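Local coordinates for probable oxidoreductase protein (Rhizobium etli, PDB 4FB5) that is probably an oxidoreductase of the GFO/IDH/MocA family, with a Rossmann-type domain expected to bind a nicotinamide nucleotide, at residues A[327-330]-A[331-335]; A[348-351]-A[352-356]. One frame throughout, in Å; residues are numbered along the deposited sequence.

Contact 1 (A[327-330]-A[331-335]); sequences RPYD and RFIPA
Tyr-329 swings its ring away from its own backbone N (chi1 175°, CG anti), past Ile-333, and OH meets O of Ala-335 at 2.7 Å. The hydroxyl donates this bond in the plane of the Ala-335 carbonyl. The same OH is also bonded by the backbone N of His-338. CE1 of the ring packs on CB of Ile-333 at 3.8 Å, and CD1 of Ile-333 lies 3.6 Å from the OH. Replacing Tyr-329 by an alanine is likely to leave Ala-335 O without this donor and His-338 N without this acceptor, and to open a gap beside Ile-333. The backbone makes the turn. Arg-331 N bonds to Pro-328 O at 3.0 Å. Tyr-329 O accepts twice, from Phe-332 N at 2.8 Å and from Ile-333 N at 3.2 Å. Phe-332 turns CG beside its own backbone N (chi1 -63°). This puts CD1 3.4 Å from Pro-328 O, which lies at the ring edge, in its plane. Arg-331 uses NH2 outside the turn, on Phe-51 O. Lys-38 and Asn-343 of a second subunit bond to the carbonyls of Arg-331 and Phe-332. The arrangement is that of a single short helical turn, entered through the cis peptide before Pro-328, built on two i to i+3 bonds and closed by one i to i+4 bond.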
loop_
_atom_site.group_PDB
_atom_site.type_symbol
_atom_site.label_atom_id
_atom_site.label_comp_id
_atom_site.label_asym_id
_atom_site.label_seq_id
_atom_site.Cartn_x
_atom_site.Cartn_y
_atom_site.Cartn_z
ATOM N N ARG A 327 14.269 5.482 19.341
ATOM C CA ARG A 327 13.985 6.089 20.615
ATOM C C ARG A 327 13.278 7.407 20.358
ATOM O O ARG A 327 13.623 8.096 19.409
ATOM C CB ARG A 327 15.266 6.221 21.451
ATOM C CG ARG A 327 15.683 4.862 22.116
ATOM C CD ARG A 327 17.215 4.696 22.284
ATOM N NE ARG A 327 17.752 5.210 23.557
ATOM C CZ ARG A 327 17.794 6.504 23.929
ATOM N NH1 ARG A 327 17.287 7.462 23.146
ATOM N NH2 ARG A 327 18.324 6.852 25.110
ATOM N N PRO A 328 12.262 7.730 21.191
ATOM C CA PRO A 328 11.901 7.032 22.410
ATOM C C PRO A 328 10.640 6.222 22.265
ATOM O O PRO A 328 9.800 6.238 23.161
ATOM C CB PRO A 328 11.578 8.188 23.344
ATOM C CG PRO A 328 10.898 9.177 22.437
ATOM C CD PRO A 328 11.351 8.862 20.998
ATOM N N TYR A 329 10.468 5.538 21.149
ATOM C CA TYR A 329 9.320 4.686 21.022
ATOM C C TYR A 329 9.364 3.767 22.223
ATOM O O TYR A 329 8.334 3.393 22.761
ATOM C CB TYR A 329 9.409 3.901 19.720
ATOM C CG TYR A 329 8.348 2.852 19.472
ATOM C CD1 TYR A 329 8.301 1.662 20.208
ATOM C CD2 TYR A 329 7.415 3.026 18.466
ATOM C CE1 TYR A 329 7.326 0.688 19.964
ATOM C CE2 TYR A 329 6.442 2.045 18.191
ATOM C CZ TYR A 329 6.406 0.887 18.931
ATOM O OH TYR A 329 5.425 -0.043 18.646
ATOM N N ASP A 330 10.560 3.406 22.655
ATOM C CA ASP A 330 10.708 2.426 23.737
ATOM C C ASP A 330 10.016 2.887 25.020
ATOM O O ASP A 330 9.443 2.097 25.762
ATOM C CB ASP A 330 12.187 2.115 24.013
ATOM C CG ASP A 330 12.936 3.310 24.533
ATOM O OD1 ASP A 330 12.754 4.429 24.036
ATOM O OD2 ASP A 330 13.732 3.133 25.457
ATOM N N ARG A 331 10.021 4.172 25.285
ATOM C CA ARG A 331 9.305 4.555 26.464
ATOM C C ARG A 331 7.758 4.347 26.365
ATOM O O ARG A 331 7.075 4.276 27.380
ATOM C CB ARG A 331 9.712 5.959 26.916
ATOM C CG ARG A 331 11.242 6.219 26.946
ATOM C CD ARG A 331 12.006 5.509 28.075
ATOM N NE ARG A 331 11.475 5.863 29.391
ATOM C CZ ARG A 331 11.054 4.972 30.289
ATOM N NH1 ARG A 331 11.137 3.668 30.027
ATOM N NH2 ARG A 331 10.558 5.379 31.451
ATOM N N PHE A 332 7.207 4.198 25.163
ATOM C CA PHE A 332 5.754 3.980 25.045
ATOM C C PHE A 332 5.330 2.534 24.976
ATOM O O PHE A 332 4.302 2.165 25.533
ATOM C CB PHE A 332 5.135 4.753 23.873
ATOM C CG PHE A 332 5.255 6.227 24.006
ATOM C CD1 PHE A 332 6.457 6.867 23.713
ATOM C CD2 PHE A 332 4.192 6.975 24.448
ATOM C CE1 PHE A 332 6.597 8.265 23.859
ATOM C CE2 PHE A 332 4.302 8.359 24.609
ATOM C CZ PHE A 332 5.506 9.010 24.302
ATOM N N ILE A 333 6.100 1.723 24.274
ATOM C CA ILE A 333 5.712 0.336 24.059
ATOM C C ILE A 333 6.937 -0.566 23.890
ATOM O O ILE A 333 7.865 -0.251 23.171
ATOM C CB ILE A 333 4.857 0.183 22.785
ATOM C CG1 ILE A 333 3.946 1.390 22.557
ATOM C CG2 ILE A 333 4.083 -1.148 22.809
ATOM C CD1 ILE A 333 3.300 1.385 21.205
ATOM N N PRO A 334 6.945 -1.716 24.533
ATOM C CA PRO A 334 8.141 -2.523 24.269
ATOM C C PRO A 334 8.046 -3.496 23.077
ATOM O O PRO A 334 8.900 -4.354 22.955
ATOM C CB PRO A 334 8.252 -3.349 25.555
ATOM C CG PRO A 334 6.770 -3.592 25.907
ATOM C CD PRO A 334 6.012 -2.378 25.466
ATOM N N ALA A 335 7.005 -3.411 22.252
ATOM C CA ALA A 335 6.903 -4.271 21.066
ATOM C C ALA A 335 6.899 -3.445 19.785
ATOM O O ALA A 335 6.236 -2.417 19.725
ATOM C CB ALA A 335 5.658 -5.130 21.144
#

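Contact 2 (A[348-351]-A[352-356]); sequences IECR and ELIRA
Arg-351 O takes two backbone N-H groups from the next turn. Arg-355 N bonds to it at 3.1 Å, nearly in line with the carbonyl, and Ile-354 N makes a weak second bond. Cys-350 O is held in the same way, by Ile-354 N and weakly by Leu-353 N. The shortest bond of the ladder runs from Glu-352 N to Ile-348 O at 2.7 Å. The stronger bonds are the i to i+4 ladder of an alpha helix; the two weak ones are i to i+3.

The side chains of Arg-351 and Arg-355 are one turn apart and cross at about a right angle. Their guanidinium groups stack face on face, centres 3.4 Å apart and planes 24° apart. Arg-351 bends at chi2 (62°), which folds its end forward over the next turn. Its NH1 lies 3.7 Å from CB of Ile-354. The carboxylates of Glu-352 and Asp-53 probably offset the two like charges. NE of Arg-355 makes a salt bridge to OE1 of Glu-352 at 2.9 Å, meeting that oxygen from above the carboxylate plane. This bond and the stack together probably limit the turning of the Arg-355 end. NH2 of Arg-351 pairs with Asp-53. The other carboxylate oxygen of Glu-352, OE2, is bonded by Ser-363 N.

On another side of the helix, SG of Cys-350 touches CD1 of Ile-354 at 3.9 Å. Both residues pack on Trp-44. Cys-350 and Leu-353 also rest on Trp-122, while Arg-351 and Ile-348 lie on Phe-51. Helix 344-358 thus packs against strand 120-123 of the parallel sheet and against helices 35-44 and 47-51 of the Rossmann-type domain.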
loop_
_atom_site.group_PDB
_atom_site.type_symbol
_atom_site.label_atom_id
_atom_site.label_comp_id
_atom_site.label_asym_id
_atom_site.label_seq_id
_atom_site.Cartn_x
_atom_site.Cartn_y
_atom_site.Cartn_z
ATOM N N ILE A 348 6.058 13.671 23.966
ATOM C CA ILE A 348 7.478 13.770 23.651
ATOM C C ILE A 348 7.883 15.246 23.590
ATOM O O ILE A 348 8.865 15.654 24.198
ATOM C CB ILE A 348 7.739 13.070 22.332
ATOM C CG1 ILE A 348 7.566 11.565 22.515
ATOM C CG2 ILE A 348 9.098 13.407 21.787
ATOM C CD1 ILE A 348 7.295 10.793 21.229
ATOM N N GLU A 349 7.124 16.068 22.876
ATOM C CA GLU A 349 7.414 17.510 22.848
ATOM C C GLU A 349 7.420 18.128 24.269
ATOM O O GLU A 349 8.277 18.913 24.595
ATOM C CB GLU A 349 6.411 18.229 21.959
ATOM C CG GLU A 349 6.653 19.711 21.838
ATOM C CD GLU A 349 5.750 20.363 20.811
ATOM O OE1 GLU A 349 4.726 20.933 21.259
ATOM O OE2 GLU A 349 6.058 20.293 19.576
ATOM N N CYS A 350 6.454 17.751 25.097
ATOM C CA CYS A 350 6.423 18.137 26.487
ATOM C C CYS A 350 7.721 17.693 27.179
ATOM O O CYS A 350 8.401 18.481 27.859
ATOM C CB CYS A 350 5.202 17.522 27.171
ATOM S SG CYS A 350 5.152 17.875 28.939
ATOM N N ARG A 351 8.083 16.435 26.976
ATOM C CA ARG A 351 9.329 15.979 27.533
ATOM C C ARG A 351 10.443 16.904 27.049
ATOM O O ARG A 351 11.169 17.455 27.869
ATOM C CB ARG A 351 9.599 14.505 27.234
ATOM C CG ARG A 351 10.924 13.986 27.769
ATOM C CD ARG A 351 10.980 14.073 29.276
ATOM N NE ARG A 351 12.335 13.939 29.846
ATOM C CZ ARG A 351 13.218 14.939 30.007
ATOM N NH1 ARG A 351 12.925 16.176 29.611
ATOM N NH2 ARG A 351 14.410 14.697 30.553
ATOM N N GLU A 352 10.552 17.153 25.752
ATOM C CA GLU A 352 11.708 17.909 25.298
ATOM C C GLU A 352 11.716 19.339 25.833
ATOM O O GLU A 352 12.767 19.992 25.882
ATOM C CB GLU A 352 11.836 17.889 23.781
ATOM C CG GLU A 352 12.110 16.514 23.235
ATOM C CD GLU A 352 13.495 15.968 23.565
ATOM O OE1 GLU A 352 13.570 14.875 24.169
ATOM O OE2 GLU A 352 14.498 16.600 23.187
ATOM N N LEU A 353 10.545 19.823 26.229
ATOM C CA LEU A 353 10.430 21.171 26.737
ATOM C C LEU A 353 11.046 21.212 28.126
ATOM O O LEU A 353 11.702 22.200 28.503
ATOM C CB LEU A 353 8.969 21.604 26.819
ATOM C CG LEU A 353 8.760 22.915 27.578
ATOM C CD1 LEU A 353 9.719 23.927 27.061
ATOM C CD2 LEU A 353 7.346 23.472 27.483
ATOM N N ILE A 354 10.825 20.140 28.879
ATOM C CA ILE A 354 11.381 20.030 30.186
ATOM C C ILE A 354 12.897 19.895 30.112
ATOM O O ILE A 354 13.611 20.468 30.946
ATOM C CB ILE A 354 10.747 18.885 30.937
ATOM C CG1 ILE A 354 9.288 19.263 31.215
ATOM C CG2 ILE A 354 11.518 18.626 32.225
ATOM C CD1 ILE A 354 8.349 18.154 31.207
ATOM N N ARG A 355 13.389 19.177 29.107
ATOM C CA ARG A 355 14.818 19.109 28.918
ATOM C C ARG A 355 15.351 20.511 28.807
ATOM O O ARG A 355 16.258 20.880 29.539
ATOM C CB ARG A 355 15.225 18.281 27.708
ATOM C CG ARG A 355 15.855 16.936 28.077
ATOM C CD ARG A 355 16.165 16.068 26.843
ATOM N NE ARG A 355 15.143 15.043 26.637
ATOM C CZ ARG A 355 15.055 13.910 27.338
ATOM N NH1 ARG A 355 15.931 13.649 28.296
ATOM N NH2 ARG A 355 14.086 13.034 27.091
ATOM N N ALA A 356 14.788 21.293 27.892
ATOM C CA ALA A 356 15.218 22.672 27.694
ATOM C C ALA A 356 15.286 23.424 29.018
ATOM O O ALA A 356 16.337 23.940 29.397
ATOM C CB ALA A 356 14.286 23.384 26.724
#

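The chain runs through the Rossmann-type parallel sheet and then all but the last strand of the large mixed sheet before it reaches either contact. Contact 1 comes first, soon after strand 316-321, and closes a short turn at 329-332. A loop then leads to helix 344-358, where contact 2 joins two successive turns. The contacts are in series, neither nested nor crossed. Their centres are about 16 Å apart, yet they meet: Phe-332 CE1 packs on Ile-348 CG1 at 3.7 Å, and Pro-328 also lies against Ile-348. Both reach helix 47-51 through Phe-51, and so join the chain after strand 316-321 to the Rossmann-type domain. Contact 1 also faces a second subunit, whereas contact 2 is buried within its own chain.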